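Local coordinates for alpha,alpha-trehalose-phosphate synthase (UDP-forming) (Burkholderia xenovorans, PDB 5V0T), which belongs to glycosyltransferase family 20, has the GT-B fold, and here holds uridine-5'-diphosphate and 6-O-phosphono-alpha-D-glucopyranose, at residues A[272-277]-A[285-290]; A[305-310]-A[368-373]; A[327-332]-A[347-352]. All coordinates share one frame; numbering follows the deposited sequence. Where two conformers were deposited one is given.

Overall arrangement
All three contacts lie in the domain built round a six-stranded parallel sheet. Contact 1 ties strand 270-275 to the helix that follows it; its centre is about 5 Å from that of contact 2, which spans the same strand from one neighbour to the other. Contact 3 sits about 9 Å from contact 1 and 12 Å from contact 2, centre to centre, at the edge of the sheet. Phe307 O and Leu348 N, 2.7 Å apart, join contacts 2 and 3 through a probable backbone hydrogen bond. Contact 1 reaches both pocket ligands through Arg277, whereas the side chains of Tyr370 and Tyr349 each lie about 12 Å from uridine-5'-diphosphate.

Contact 1. Residues A[272-277]-A[285-290]; sequences IMSVDR and VERFRA. With UDP (uridine-5'-diphosphate), chain I; G6P (6-O-phosphono-alpha-D-glucopyranose), chain J.
The guanidinium of Arg287 offers its edge to Asp276: both carboxylate oxygens lie close to its plane, and CB of Ser274 sits near the same edge. The carboxylate is turned 54° from the guanidinium, which therefore meets each oxygen from above the carboxylate plane. A second guanidinium, that of Arg277, turns to the ligands. O5 of 6-O-phosphono-alpha-D-glucopyranose lies 3.4 Å above one face, toward the rim, and the beta-phosphate of uridine-5'-diphosphate lies at the edge.

This is the strand-to-helix step of a beta-alpha-beta unit in the Rossmann-like sheet domain, running from strand 270-275 through helix 284-297 to strand 305-310. Arg287 stretches from the helix with CG anti to the backbone N and bends at chi3 (-49°). NH1 then reaches Asp276 OD1 at 2.6 Å and NH2 reaches OD2 at 2.9 Å, an end-on, two-nitrogen salt bridge that should restrain rotation of both groups. Arginine suits this buried place because it spans the gap and still has NE to give to Thr372 OG1. Asp276 OD1 also accepts from Gln309 NE2, while small Ser274 fits alongside the edge of the guanidinium and sends its OG to the backbone O of Tyr370.

Alternation along the extended chain divides the tasks. Ser274 and Asp276 point toward the helix; Val275 points away, and its CG1 packs 3.4 Å from C5 of the uracil ring. Arg277 NE donates to O3B of uridine-5'-diphosphate at 2.7 Å, and its positive charge probably suits the phosphate; NH1 forms a salt bridge with Asp279 and a hydrogen bond with Thr314 OG1. The last nitrogen, NH2, donates nearly straight (170°) to O2B at 2.9 Å.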
loop_
_atom_site.group_PDB
_atom_site.type_symbol
_atom_site.label_atom_id
_atom_site.label_comp_id
_atom_site.label_asym_id
_atom_site.label_seq_id
_atom_site.Cartn_x
_atom_site.Cartn_y
_atom_site.Cartn_z
ATOM N N ILE A 272 -16.904 -8.235 -11.973
ATOM C CA ILE A 272 -15.587 -7.618 -11.877
ATOM C C ILE A 272 -15.541 -6.842 -10.566
ATOM O O ILE A 272 -16.428 -6.028 -10.282
ATOM C CB ILE A 272 -15.325 -6.692 -13.078
ATOM C CG1 ILE A 272 -15.467 -7.466 -14.399
ATOM C CG2 ILE A 272 -13.958 -6.002 -12.948
ATOM C CD1 ILE A 272 -15.535 -6.556 -15.639
ATOM N N MET A 273 -14.507 -7.076 -9.758
ATOM C CA MET A 273 -14.434 -6.441 -8.447
ATOM C C MET A 273 -13.125 -5.684 -8.258
ATOM O O MET A 273 -12.050 -6.176 -8.604
ATOM C CB MET A 273 -14.602 -7.477 -7.331
ATOM C CG MET A 273 -14.566 -6.861 -5.913
ATOM S SD MET A 273 -15.114 -8.092 -4.737
ATOM C CE MET A 273 -14.875 -7.187 -3.191
ATOM N N SER A 274 -13.227 -4.486 -7.687
ATOM C CA SER A 274 -12.083 -3.677 -7.296
ATOM C C SER A 274 -12.293 -3.160 -5.879
ATOM O O SER A 274 -13.425 -2.887 -5.461
ATOM C CB SER A 274 -11.884 -2.474 -8.239
ATOM O OG SER A 274 -11.519 -2.872 -9.561
ATOM N N VAL A 275 -11.185 -2.998 -5.154
ATOM C CA VAL A 275 -11.174 -2.428 -3.805
ATOM C C VAL A 275 -9.956 -1.523 -3.711
ATOM O O VAL A 275 -8.825 -2.011 -3.799
ATOM C CB VAL A 275 -11.089 -3.495 -2.700
ATOM C CG1 VAL A 275 -11.055 -2.809 -1.348
ATOM C CG2 VAL A 275 -12.249 -4.492 -2.777
ATOM N N ASP A 276 -10.178 -0.218 -3.524
ATOM C CA ASP A 276 -9.104 0.776 -3.533
ATOM C C ASP A 276 -9.502 1.950 -2.659
ATOM O O ASP A 276 -10.583 2.499 -2.862
ATOM C CB ASP A 276 -8.841 1.346 -4.942
ATOM C CG ASP A 276 -8.588 0.291 -5.991
ATOM O OD1 ASP A 276 -9.550 -0.403 -6.390
ATOM O OD2 ASP A 276 -7.427 0.195 -6.460
ATOM N N ARG A 277 -8.626 2.395 -1.750
ATOM C CA ARG A 277 -8.774 3.769 -1.269
ATOM C C ARG A 277 -8.955 4.676 -2.485
ATOM O O ARG A 277 -8.340 4.452 -3.532
ATOM C CB ARG A 277 -7.552 4.202 -0.451
ATOM C CG ARG A 277 -7.404 3.540 0.933
ATOM C CD ARG A 277 -6.159 4.111 1.685
ATOM N NE ARG A 277 -4.969 3.959 0.855
ATOM C CZ ARG A 277 -4.409 4.934 0.142
ATOM N NH1 ARG A 277 -4.884 6.175 0.190
ATOM N NH2 ARG A 277 -3.363 4.658 -0.617
ATOM N N VAL A 285 -9.942 6.400 -12.696
ATOM C CA VAL A 285 -10.587 6.942 -13.896
ATOM C C VAL A 285 -10.257 6.076 -15.104
ATOM O O VAL A 285 -11.144 5.709 -15.881
ATOM C CB VAL A 285 -10.190 8.413 -14.128
ATOM C CG1 VAL A 285 -10.649 8.889 -15.538
ATOM C CG2 VAL A 285 -10.824 9.300 -13.049
ATOM N N GLU A 286 -8.979 5.707 -15.263
ATOM C CA GLU A 286 -8.598 4.858 -16.393
ATOM C C GLU A 286 -9.281 3.504 -16.297
ATOM O O GLU A 286 -9.704 2.933 -17.309
ATOM C CB GLU A 286 -7.076 4.665 -16.439
ATOM C CG GLU A 286 -6.270 5.935 -16.770
ATOM C CD GLU A 286 -6.042 6.832 -15.565
ATOM O OE1 GLU A 286 -6.551 6.527 -14.468
ATOM O OE2 GLU A 286 -5.330 7.848 -15.711
ATOM N N ARG A 287 -9.376 2.977 -15.083
ATOM C CA ARG A 287 -10.037 1.701 -14.834
ATOM C C ARG A 287 -11.504 1.737 -15.260
ATOM O O ARG A 287 -12.006 0.805 -15.907
ATOM C CB ARG A 287 -9.908 1.383 -13.348
ATOM C CG ARG A 287 -10.466 0.087 -12.956
ATOM C CD ARG A 287 -10.243 -0.214 -11.519
ATOM N NE ARG A 287 -8.865 -0.011 -11.069
ATOM C CZ ARG A 287 -8.517 -0.149 -9.801
ATOM N NH1 ARG A 287 -9.461 -0.480 -8.938
ATOM N NH2 ARG A 287 -7.258 0.056 -9.389
ATOM N N PHE A 288 -12.214 2.804 -14.886
ATOM C CA PHE A 288 -13.611 2.946 -15.301
ATOM C C PHE A 288 -13.716 3.090 -16.817
ATOM O O PHE A 288 -14.607 2.507 -17.441
ATOM C CB PHE A 288 -14.262 4.152 -14.609
ATOM C CG PHE A 288 -14.703 3.902 -13.168
ATOM C CD1 PHE A 288 -14.015 3.023 -12.340
ATOM C CD2 PHE A 288 -15.806 4.576 -12.653
ATOM C CE1 PHE A 288 -14.413 2.813 -11.014
ATOM C CE2 PHE A 288 -16.221 4.379 -11.330
ATOM C CZ PHE A 288 -15.515 3.489 -10.509
ATOM N N ARG A 289 -12.815 3.867 -17.423
ATOM C CA ARG A 289 -12.856 4.066 -18.870
ATOM C C ARG A 289 -12.613 2.770 -19.639
ATOM O O ARG A 289 -13.165 2.590 -20.733
ATOM C CB ARG A 289 -11.842 5.143 -19.277
ATOM C CG ARG A 289 -12.265 6.514 -18.773
ATOM C CD ARG A 289 -11.341 7.661 -19.165
ATOM N NE ARG A 289 -11.930 8.901 -18.667
ATOM C CZ ARG A 289 -11.403 10.110 -18.810
ATOM N NH1 ARG A 289 -10.258 10.270 -19.456
ATOM N NH2 ARG A 289 -12.033 11.159 -18.302
ATOM N N ALA A 290 -11.796 1.864 -19.105
ATOM C CA ALA A 290 -11.580 0.606 -19.815
ATOM C C ALA A 290 -12.771 -0.337 -19.669
ATOM O O ALA A 290 -13.051 -1.112 -20.588
ATOM C CB ALA A 290 -10.297 -0.057 -19.315
HETATM N N1 UDP I . -9.022 -2.699 3.017
HETATM C C2 UDP I . -9.927 -2.899 4.048
HETATM N N3 UDP I . -11.148 -2.315 3.871
HETATM C C4 UDP I . -11.559 -1.569 2.789
HETATM C C5 UDP I . -10.570 -1.408 1.755
HETATM C C6 UDP I . -9.363 -1.977 1.895
HETATM O O2 UDP I . -9.659 -3.536 5.051
HETATM O O4 UDP I . -12.706 -1.108 2.774
HETATM C "C1'" UDP I . -7.698 -3.313 3.152
HETATM C "C2'" UDP I . -7.384 -4.333 2.060
HETATM O "O2'" UDP I . -7.916 -5.597 2.417
HETATM C "C3'" UDP I . -5.853 -4.303 2.068
HETATM C "C4'" UDP I . -5.548 -2.833 2.380
HETATM O "O4'" UDP I . -6.726 -2.302 3.025
HETATM O "O3'" UDP I . -5.290 -5.130 3.082
HETATM C "C5'" UDP I . -5.193 -1.980 1.192
HETATM O "O5'" UDP I . -3.792 -2.184 0.923
HETATM P PA UDP I . -3.193 -1.974 -0.527
HETATM O O1A UDP I . -4.051 -2.649 -1.576
HETATM O O2A UDP I . -1.775 -2.406 -0.472
HETATM O O3A UDP I . -3.296 -0.422 -0.804
HETATM P PB UDP I . -3.100 0.890 0.063
HETATM O O1B UDP I . -2.014 0.504 1.072
HETATM O O2B UDP I . -2.524 1.890 -0.961
HETATM O O3B UDP I . -4.372 1.333 0.685
HETATM C C1 G6P J . -0.627 3.503 2.270
HETATM C C2 G6P J . 0.598 4.045 2.988
HETATM C C3 G6P J . 0.446 3.880 4.503
HETATM C C4 G6P J . -0.861 4.542 4.949
HETATM C C5 G6P J . -2.029 3.958 4.153
HETATM C C6 G6P J . -3.352 4.570 4.616
HETATM O O1 G6P J . -0.703 2.114 2.568
HETATM O O2 G6P J . 1.773 3.369 2.506
HETATM O O3 G6P J . 1.561 4.535 5.130
HETATM O O4 G6P J . -1.083 4.289 6.352
HETATM O O5 G6P J . -1.812 4.160 2.747
HETATM O O6 G6P J . -3.291 6.003 4.518
HETATM P P G6P J . -3.554 6.900 5.830
HETATM O O1P G6P J . -5.030 6.802 6.119
HETATM O O2P G6P J . -3.071 8.269 5.437
HETATM O O3P G6P J . -2.719 6.257 6.914
#

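Contact 2. Residues A[305-310]-A[368-373]; sequences VSFLQI and VGYVTP. With EDO (1,2-ethanediol), chain K.
Phe307 and Tyr370 meet across strand 270-275, which runs between their own strands, on the side of the sheet carrying helix 284-297. Their side chains cross at about a right angle. CD2 of Tyr370 comes over one face of the phenylalanine ring, 3.7 Å from Phe307 CZ, and the ring planes stand 57° apart with centroids 5.3 Å from each other, an oblique aromatic pair. Phe307 reaches across because CG is anti to its backbone N (chi1 172°).

This is the close-packed part of the contact, walled in further by Phe288 and Phe291 of that helix. Elsewhere the two strands stand well apart: Gln309 OE1 comes no nearer than 5.6 Å, to the backbone O of Tyr370. Ser306 takes no part; its OG is hydrogen-bonded to the backbone O of Thr345 and to O1 of a 1,2-ethanediol, 2.9 Å away.

Large flat rings suit a place where side chains of two strands must meet across a third. Tyrosine adds a polar end, and its OH is hydrogen-bonded to the backbone O of Arg287. The contact itself is purely apolar, so dispersion and exclusion of water, rather than polar bonds, probably hold the rings together.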
loop_
_atom_site.group_PDB
_atom_site.type_symbol
_atom_site.label_atom_id
_atom_site.label_comp_id
_atom_site.label_asym_id
_atom_site.label_seq_id
_atom_site.Cartn_x
_atom_site.Cartn_y
_atom_site.Cartn_z
ATOM N N VAL A 305 -22.492 -8.541 -17.117
ATOM C CA VAL A 305 -21.402 -8.335 -16.173
ATOM C C VAL A 305 -21.680 -7.028 -15.447
ATOM O O VAL A 305 -22.315 -6.122 -15.994
ATOM C CB VAL A 305 -20.025 -8.317 -16.893
ATOM C CG1 VAL A 305 -19.977 -7.217 -17.950
ATOM C CG2 VAL A 305 -18.858 -8.159 -15.895
ATOM N N SER A 306 -21.236 -6.945 -14.199
ATOM C CA SER A 306 -21.249 -5.697 -13.449
ATOM C C SER A 306 -19.906 -5.516 -12.762
ATOM O O SER A 306 -19.194 -6.483 -12.482
ATOM C CB SER A 306 -22.374 -5.656 -12.402
ATOM O OG SER A 306 -23.604 -5.313 -13.008
ATOM N N PHE A 307 -19.562 -4.252 -12.515
ATOM C CA PHE A 307 -18.265 -3.847 -11.989
ATOM C C PHE A 307 -18.532 -3.237 -10.612
ATOM O O PHE A 307 -19.145 -2.167 -10.503
ATOM C CB PHE A 307 -17.589 -2.876 -12.964
ATOM C CG PHE A 307 -16.322 -2.232 -12.452
ATOM C CD1 PHE A 307 -15.564 -2.803 -11.435
ATOM C CD2 PHE A 307 -15.885 -1.029 -13.016
ATOM C CE1 PHE A 307 -14.401 -2.178 -10.965
ATOM C CE2 PHE A 307 -14.717 -0.391 -12.550
ATOM C CZ PHE A 307 -13.976 -0.978 -11.536
ATOM N N LEU A 308 -18.130 -3.954 -9.570
ATOM C CA LEU A 308 -18.190 -3.465 -8.200
ATOM C C LEU A 308 -16.873 -2.756 -7.871
ATOM O O LEU A 308 -15.813 -3.390 -7.829
ATOM C CB LEU A 308 -18.446 -4.634 -7.247
ATOM C CG LEU A 308 -18.373 -4.300 -5.751
ATOM C CD1 LEU A 308 -19.451 -3.292 -5.346
ATOM C CD2 LEU A 308 -18.455 -5.578 -4.909
ATOM N N GLN A 309 -16.934 -1.437 -7.634
ATOM C CA GLN A 309 -15.781 -0.669 -7.166
ATOM C C GLN A 309 -16.075 -0.211 -5.745
ATOM O O GLN A 309 -16.900 0.687 -5.526
ATOM C CB GLN A 309 -15.483 0.536 -8.057
ATOM C CG GLN A 309 -14.385 1.454 -7.459
ATOM C CD GLN A 309 -12.997 0.836 -7.581
ATOM O OE1 GLN A 309 -12.532 0.598 -8.677
ATOM N NE2 GLN A 309 -12.333 0.573 -6.438
ATOM N N ILE A 310 -15.425 -0.836 -4.782
ATOM C CA ILE A 310 -15.444 -0.349 -3.409
ATOM C C ILE A 310 -14.287 0.636 -3.276
ATOM O O ILE A 310 -13.125 0.285 -3.529
ATOM C CB ILE A 310 -15.338 -1.505 -2.410
ATOM C CG1 ILE A 310 -16.585 -2.380 -2.523
ATOM C CG2 ILE A 310 -15.190 -0.969 -0.974
ATOM C CD1 ILE A 310 -16.606 -3.608 -1.564
ATOM N N VAL A 368 -13.362 -11.628 -11.876
ATOM C CA VAL A 368 -12.198 -10.819 -12.225
ATOM C C VAL A 368 -11.844 -9.921 -11.045
ATOM O O VAL A 368 -12.723 -9.204 -10.526
ATOM C CB VAL A 368 -12.434 -9.961 -13.484
ATOM C CG1 VAL A 368 -11.168 -9.153 -13.802
ATOM C CG2 VAL A 368 -12.829 -10.850 -14.671
ATOM N N GLY A 369 -10.597 -9.979 -10.623
ATOM C CA GLY A 369 -10.031 -9.012 -9.688
ATOM C C GLY A 369 -9.298 -7.945 -10.478
ATOM O O GLY A 369 -8.340 -8.238 -11.200
ATOM N N TYR A 370 -9.741 -6.707 -10.330
ATOM C CA TYR A 370 -9.384 -5.612 -11.242
ATOM C C TYR A 370 -8.559 -4.601 -10.431
ATOM O O TYR A 370 -9.117 -3.778 -9.698
ATOM C CB TYR A 370 -10.676 -5.013 -11.810
ATOM C CG TYR A 370 -10.591 -4.102 -13.014
ATOM C CD1 TYR A 370 -9.459 -4.052 -13.839
ATOM C CD2 TYR A 370 -11.675 -3.284 -13.334
ATOM C CE1 TYR A 370 -9.424 -3.206 -14.944
ATOM C CE2 TYR A 370 -11.649 -2.453 -14.415
ATOM C CZ TYR A 370 -10.527 -2.406 -15.216
ATOM O OH TYR A 370 -10.530 -1.546 -16.286
ATOM N N VAL A 371 -7.235 -4.674 -10.573
ATOM C CA VAL A 371 -6.274 -3.962 -9.730
ATOM C C VAL A 371 -5.293 -3.238 -10.653
ATOM O O VAL A 371 -4.295 -3.824 -11.083
ATOM C CB VAL A 371 -5.539 -4.923 -8.783
ATOM C CG1 VAL A 371 -4.614 -4.164 -7.828
ATOM C CG2 VAL A 371 -6.552 -5.820 -7.998
ATOM N N THR A 372 -5.545 -1.959 -10.952
ATOM C CA THR A 372 -4.772 -1.263 -11.991
ATOM C C THR A 372 -4.200 0.082 -11.537
ATOM O O THR A 372 -4.303 1.082 -12.250
ATOM C CB THR A 372 -5.615 -1.078 -13.252
ATOM O OG1 THR A 372 -6.686 -0.166 -12.994
ATOM C CG2 THR A 372 -6.202 -2.396 -13.716
ATOM N N PRO A 373 -3.507 0.126 -10.396
ATOM C CA PRO A 373 -2.963 1.410 -9.931
ATOM C C PRO A 373 -1.951 1.974 -10.919
ATOM O O PRO A 373 -1.207 1.239 -11.579
ATOM C CB PRO A 373 -2.304 1.055 -8.589
ATOM C CG PRO A 373 -1.945 -0.390 -8.734
ATOM C CD PRO A 373 -3.038 -1.003 -9.573
HETATM C C1 EDO K . -26.185 -5.780 -10.700
HETATM O O1 EDO K . -25.953 -6.633 -11.831
HETATM C C2 EDO K . -26.493 -4.374 -11.205
HETATM O O2 EDO K . -27.838 -4.321 -11.711
#

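Contact 3. Residues A[327-332]-A[347-352]; sequences QLEGES and ILYIHK. With OXD (oxalic acid), chain O.
Tyr349 turns CG anti to its backbone N (chi1 162°), which sends the ring from the strand toward helix 319-339, while Glu329 sets CG beside its backbone N (chi1 -74°) and runs on extended, bringing the carboxylate to the phenol. Tyr349 OH donates to Glu329 OE1 at 2.8 Å, meeting it on the anti side and somewhat out of the carboxylate plane. The oxygen lies in the plane of the tyrosine ring, although the two flat groups are 74° apart.

Glu329 also uses its aliphatic part, with CG 3.5 Å from Tyr349 CE2. Deeper in, Leu328 brings CD2 to 4.0 Å from Tyr349 CE1. Tyrosine suits this partly exposed place because its ring can pack against leucine while its hydroxyl reaches a charged group nearer the surface. OE1 is shared with Arg325 NE in a salt bridge from one helical turn earlier, which probably steadies the carboxylate.

Lys352 makes a weak hydrogen bond from NZ to O3 of oxalic acid. Helix and strand axes run roughly antiparallel, 10.1 Å apart at closest approach, as expected for the return limb of a beta-alpha-beta crossover, here to the edge strand of a Rossmann-like domain of the GT-B fold.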
loop_
_atom_site.group_PDB
_atom_site.type_symbol
_atom_site.label_atom_id
_atom_site.label_comp_id
_atom_site.label_asym_id
_atom_site.label_seq_id
_atom_site.Cartn_x
_atom_site.Cartn_y
_atom_site.Cartn_z
ATOM N N GLN A 327 -13.942 13.597 -9.937
ATOM C CA GLN A 327 -13.724 13.110 -11.290
ATOM C C GLN A 327 -14.287 11.706 -11.447
ATOM O O GLN A 327 -15.000 11.424 -12.418
ATOM C CB GLN A 327 -12.238 13.147 -11.643
ATOM C CG GLN A 327 -11.986 12.765 -13.100
ATOM C CD GLN A 327 -10.545 12.915 -13.553
ATOM O OE1 GLN A 327 -9.610 12.948 -12.741
ATOM N NE2 GLN A 327 -10.359 13.002 -14.869
ATOM N N LEU A 328 -14.028 10.835 -10.466
ATOM C CA LEU A 328 -14.465 9.441 -10.554
ATOM C C LEU A 328 -15.979 9.331 -10.506
ATOM O O LEU A 328 -16.573 8.500 -11.207
ATOM C CB LEU A 328 -13.854 8.617 -9.424
ATOM C CG LEU A 328 -14.105 7.105 -9.534
ATOM C CD1 LEU A 328 -13.442 6.585 -10.833
ATOM C CD2 LEU A 328 -13.572 6.374 -8.289
ATOM N N GLU A 329 -16.617 10.145 -9.669
ATOM C CA GLU A 329 -18.067 10.089 -9.568
ATOM C C GLU A 329 -18.732 10.508 -10.876
ATOM O O GLU A 329 -19.738 9.913 -11.278
ATOM C CB GLU A 329 -18.519 10.937 -8.381
ATOM C CG GLU A 329 -18.180 10.175 -7.099
ATOM C CD GLU A 329 -18.370 10.935 -5.806
ATOM O OE1 GLU A 329 -18.280 10.262 -4.755
ATOM O OE2 GLU A 329 -18.568 12.174 -5.815
ATOM N N GLY A 330 -18.168 11.504 -11.568
ATOM C CA GLY A 330 -18.684 11.857 -12.879
ATOM C C GLY A 330 -18.501 10.745 -13.899
ATOM O O GLY A 330 -19.356 10.542 -14.759
ATOM N N GLU A 331 -17.378 10.015 -13.818
ATOM C CA GLU A 331 -17.166 8.847 -14.676
ATOM C C GLU A 331 -18.248 7.796 -14.453
ATOM O O GLU A 331 -18.838 7.284 -15.410
ATOM C CB GLU A 331 -15.781 8.231 -14.419
ATOM C CG GLU A 331 -14.611 9.137 -14.761
ATOM C CD GLU A 331 -14.436 9.329 -16.265
ATOM O OE1 GLU A 331 -14.250 8.323 -16.977
ATOM O OE2 GLU A 331 -14.490 10.483 -16.742
ATOM N N SER A 332 -18.517 7.452 -13.194
ATOM C CA SER A 332 -19.545 6.453 -12.937
ATOM C C SER A 332 -20.899 6.910 -13.475
ATOM O O SER A 332 -21.632 6.109 -14.070
ATOM C CB SER A 332 -19.626 6.134 -11.442
ATOM O OG SER A 332 -20.423 7.079 -10.758
ATOM N N ILE A 347 -21.884 -0.115 -13.259
ATOM C CA ILE A 347 -20.871 0.121 -12.224
ATOM C C ILE A 347 -21.572 0.329 -10.885
ATOM O O ILE A 347 -22.419 1.222 -10.747
ATOM C CB ILE A 347 -19.964 1.319 -12.558
ATOM C CG1 ILE A 347 -19.206 1.061 -13.875
ATOM C CG2 ILE A 347 -18.980 1.588 -11.391
ATOM C CD1 ILE A 347 -18.314 2.233 -14.330
ATOM N N LEU A 348 -21.206 -0.485 -9.899
ATOM C CA LEU A 348 -21.698 -0.376 -8.526
ATOM C C LEU A 348 -20.581 0.293 -7.735
ATOM O O LEU A 348 -19.601 -0.353 -7.341
ATOM C CB LEU A 348 -22.060 -1.750 -7.958
ATOM C CG LEU A 348 -22.972 -2.581 -8.859
ATOM C CD1 LEU A 348 -23.069 -4.023 -8.366
ATOM C CD2 LEU A 348 -24.355 -1.933 -8.921
ATOM N N TYR A 349 -20.713 1.596 -7.542
ATOM C CA TYR A 349 -19.676 2.410 -6.924
ATOM C C TYR A 349 -20.097 2.673 -5.485
ATOM O O TYR A 349 -21.215 3.141 -5.241
ATOM C CB TYR A 349 -19.475 3.712 -7.712
ATOM C CG TYR A 349 -18.753 4.823 -6.960
ATOM C CD1 TYR A 349 -17.405 4.714 -6.633
ATOM C CD2 TYR A 349 -19.429 5.978 -6.584
ATOM C CE1 TYR A 349 -16.744 5.739 -5.941
ATOM C CE2 TYR A 349 -18.791 6.998 -5.882
ATOM C CZ TYR A 349 -17.443 6.878 -5.579
ATOM O OH TYR A 349 -16.810 7.879 -4.897
ATOM N N ILE A 350 -19.235 2.319 -4.532
ATOM C CA ILE A 350 -19.581 2.428 -3.119
ATOM C C ILE A 350 -18.422 3.120 -2.418
ATOM O O ILE A 350 -17.307 2.586 -2.387
ATOM C CB ILE A 350 -19.873 1.061 -2.474
ATOM C CG1 ILE A 350 -20.894 0.272 -3.295
ATOM C CG2 ILE A 350 -20.473 1.244 -1.061
ATOM C CD1 ILE A 350 -21.221 -1.066 -2.682
ATOM N N HIS A 351 -18.688 4.296 -1.855
ATOM C CA HIS A 351 -17.653 5.145 -1.268
ATOM C C HIS A 351 -17.620 4.945 0.249
ATOM O O HIS A 351 -17.869 5.862 1.034
ATOM C CB HIS A 351 -17.905 6.609 -1.666
ATOM C CG HIS A 351 -16.808 7.562 -1.289
ATOM N ND1 HIS A 351 -15.483 7.338 -1.592
ATOM C CD2 HIS A 351 -16.849 8.749 -0.633
ATOM C CE1 HIS A 351 -14.755 8.353 -1.152
ATOM N NE2 HIS A 351 -15.557 9.217 -0.555
ATOM N N LYS A 352 -17.324 3.702 0.653
ATOM C CA LYS A 352 -17.361 3.281 2.054
ATOM C C LYS A 352 -16.333 2.181 2.306
ATOM O O LYS A 352 -15.960 1.440 1.398
ATOM C CB LYS A 352 -18.763 2.766 2.466
ATOM C CG LYS A 352 -19.844 3.846 2.504
ATOM C CD LYS A 352 -21.184 3.304 2.992
ATOM C CE LYS A 352 -22.207 3.213 1.859
ATOM N NZ LYS A 352 -23.561 2.814 2.355
HETATM C C1 OXD O . -21.852 -0.164 4.155
HETATM C C2 OXD O . -21.125 -1.125 4.979
HETATM O O3 OXD O . -22.924 0.326 4.574
HETATM O O4 OXD O . -21.773 -1.897 5.720
HETATM O O5 OXD O . -21.388 0.134 3.038
HETATM O O6 OXD O . -19.877 -1.159 4.910
#